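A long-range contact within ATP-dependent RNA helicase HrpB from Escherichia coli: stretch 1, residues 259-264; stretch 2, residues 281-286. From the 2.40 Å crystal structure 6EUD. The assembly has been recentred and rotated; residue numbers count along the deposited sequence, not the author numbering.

Stretch 1 259-264: KAILPA
Stretch 2 281-286: SLTIEG

The contact joins the last turn of a helix, and the chain leaving it, to an irregular but largely extended segment. In stretch 1, Lys259 to Ile261 keep helical angles (phi/psi -61/-39, -70/-38 and -82/-38); Leu262 is the first residue to break away, at -76/149, and Pro263 and Ala264 continue extended at -52/144 and -51/143. Stretch 2 runs alongside with two register points, Ile261 CA to Ile284 CA at 4.5 Å and Pro263 CA to Gly286 CA at 4.9 Å, so both chains advance in the same direction. Together they bury 335 Å², with Ile261 giving the largest share.

Stretch 2 opens with Ser281 (-82/-26, chi1 p at 76°), which lies out of reach; its OG is hydrogen-bonded elsewhere in the structure. Leu282 turns extended at -123/138 and points its CA-to-CB bond toward stretch 1. Its chi1 of -149° lies between wells and chi2 is p at 42°, a setting that brings CD1 to 4.0 Å from CD1 of Ile261. Ile261 meets it with chi1 m (-69°) and chi2 t (-172°), its long branch reaching back toward the start of stretch 2. Two branched apolar side chains suit this methyl-to-methyl packing, which needs shape rather than polarity.

Thr283, at -106/111 with chi1 m (-74°), sets its CA-to-CB bond sideways and contributes through its backbone: its O lies 3.3 Å from Ile261 CG2. The beta-branch of Ile261 therefore covers the neighbouring main chain while CD1 packs on Leu282.

Ile284 follows at -95/126, also sideways, with chi1 m (-72°) and chi2 p (80°). Its CG2 comes to 3.6 Å from Ala260 O, resting against the backbone of the helix's last turn. Ala260 is buried, and its small side chain stays 5.7 Å or more from stretch 2, leaving its carbonyl to make the approach.

Glu285 (-93/161) carries the one hydrogen bond between the stretches. Its N donates to Ile261 O at 3.0 Å, with an N-H...O angle of 160°. A carbonyl near a helix terminus can lack the usual intrahelical partner, and here an amide of the neighbouring segment takes it up, a main-chain bond that accords with the Ile261-Ile284 register and uses no side-chain atom. The CA-to-CB bond of Glu285 points toward stretch 1; chi1 m (-53°), chi2 t (165°) and chi3 -164° extend the side chain across the direction of the two chains, to the flank of stretch 1, where the carboxylate lies beside Leu262 and Pro263. OE2 sits 3.3 Å from Pro263 CD and 4.2 Å from Leu262 CD2, while OE1 is 4.3 Å from Ile261 CG2. These are contacts with carbon atoms, made at an exposed edge where the charge need not be buried. Leu262, chi1 m (-67°) and chi2 t (-175°), points away at CB yet its end comes nearer. Pro263, with a C-gamma exo pucker, suits the extended exit.

Gly286 ends the walk at 78/13. Its positive phi favours glycine, and an ideal CB would lie only 3.6 Å from Pro263 CA, so the bare backbone fits this close passage.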

# COMPACT_ATOMS: atom_id res chain seq x y z
N LYS A 259 29.35 -1.31 25.94
CA LYS A 259 29.26 -0.27 26.95
C LYS A 259 27.81 0.16 27.18
O LYS A 259 27.39 0.40 28.32
CB LYS A 259 30.10 0.93 26.54
CG LYS A 259 30.20 1.99 27.60
CD LYS A 259 31.00 3.17 27.11
CE LYS A 259 30.35 3.82 25.91
NZ LYS A 259 31.11 5.03 25.51
N ALA A 260 27.04 0.23 26.10
CA ALA A 260 25.61 0.50 26.19
C ALA A 260 24.81 -0.67 26.78
O ALA A 260 23.87 -0.44 27.52
CB ALA A 260 25.06 0.88 24.82
N ILE A 261 25.15 -1.92 26.46
CA ILE A 261 24.32 -3.04 26.91
C ILE A 261 24.64 -3.42 28.35
O ILE A 261 23.74 -3.74 29.12
CB ILE A 261 24.47 -4.29 26.02
CG1 ILE A 261 23.84 -4.04 24.64
CG2 ILE A 261 23.82 -5.52 26.67
CD1 ILE A 261 23.76 -5.26 23.75
N LEU A 262 25.92 -3.37 28.69
CA LEU A 262 26.38 -3.74 30.03
C LEU A 262 26.08 -2.67 31.07
O LEU A 262 26.06 -1.48 30.75
CB LEU A 262 27.88 -4.04 30.01
CG LEU A 262 28.27 -5.28 29.22
CD1 LEU A 262 29.77 -5.56 29.35
CD2 LEU A 262 27.44 -6.48 29.67
N PRO A 263 25.85 -3.09 32.32
CA PRO A 263 25.59 -2.14 33.40
C PRO A 263 26.65 -1.06 33.49
O PRO A 263 27.82 -1.32 33.22
CB PRO A 263 25.60 -3.02 34.65
CG PRO A 263 25.16 -4.36 34.15
CD PRO A 263 25.78 -4.49 32.79
N ALA A 264 26.23 0.16 33.83
CA ALA A 264 27.13 1.26 34.10
C ALA A 264 28.20 0.86 35.10
O ALA A 264 27.92 0.10 36.03
CB ALA A 264 26.36 2.46 34.61
N SER A 281 14.12 -6.76 20.66
CA SER A 281 15.19 -7.62 20.13
C SER A 281 16.48 -7.59 20.94
O SER A 281 17.27 -8.53 20.91
CB SER A 281 15.52 -7.23 18.69
OG SER A 281 16.29 -6.05 18.65
N LEU A 282 16.70 -6.49 21.63
CA LEU A 282 17.94 -6.29 22.35
C LEU A 282 17.65 -6.04 23.83
O LEU A 282 16.70 -5.33 24.17
CB LEU A 282 18.71 -5.12 21.74
CG LEU A 282 20.23 -5.13 21.79
CD1 LEU A 282 20.76 -6.52 21.47
CD2 LEU A 282 20.75 -4.13 20.78
N THR A 283 18.45 -6.65 24.69
CA THR A 283 18.29 -6.48 26.11
C THR A 283 19.38 -5.59 26.69
O THR A 283 20.55 -5.96 26.73
CB THR A 283 18.27 -7.84 26.83
OG1 THR A 283 17.01 -8.48 26.57
CG2 THR A 283 18.45 -7.68 28.33
N ILE A 284 18.98 -4.39 27.10
CA ILE A 284 19.89 -3.46 27.75
C ILE A 284 19.76 -3.61 29.27
O ILE A 284 18.66 -3.55 29.82
CB ILE A 284 19.62 -2.00 27.33
CG1 ILE A 284 20.08 -1.75 25.89
CG2 ILE A 284 20.40 -1.06 28.19
CD1 ILE A 284 19.13 -2.22 24.84
N GLU A 285 20.88 -3.85 29.93
CA GLU A 285 20.86 -4.14 31.36
C GLU A 285 21.05 -2.90 32.24
O GLU A 285 21.53 -1.87 31.78
CB GLU A 285 21.93 -5.17 31.68
CG GLU A 285 21.82 -6.41 30.83
CD GLU A 285 23.07 -7.24 30.90
OE1 GLU A 285 23.24 -8.11 30.03
OE2 GLU A 285 23.89 -7.01 31.82
N GLY A 286 20.64 -3.02 33.50
CA GLY A 286 20.83 -1.99 34.51
C GLY A 286 19.83 -0.85 34.40
O GLY A 286 20.02 0.20 35.02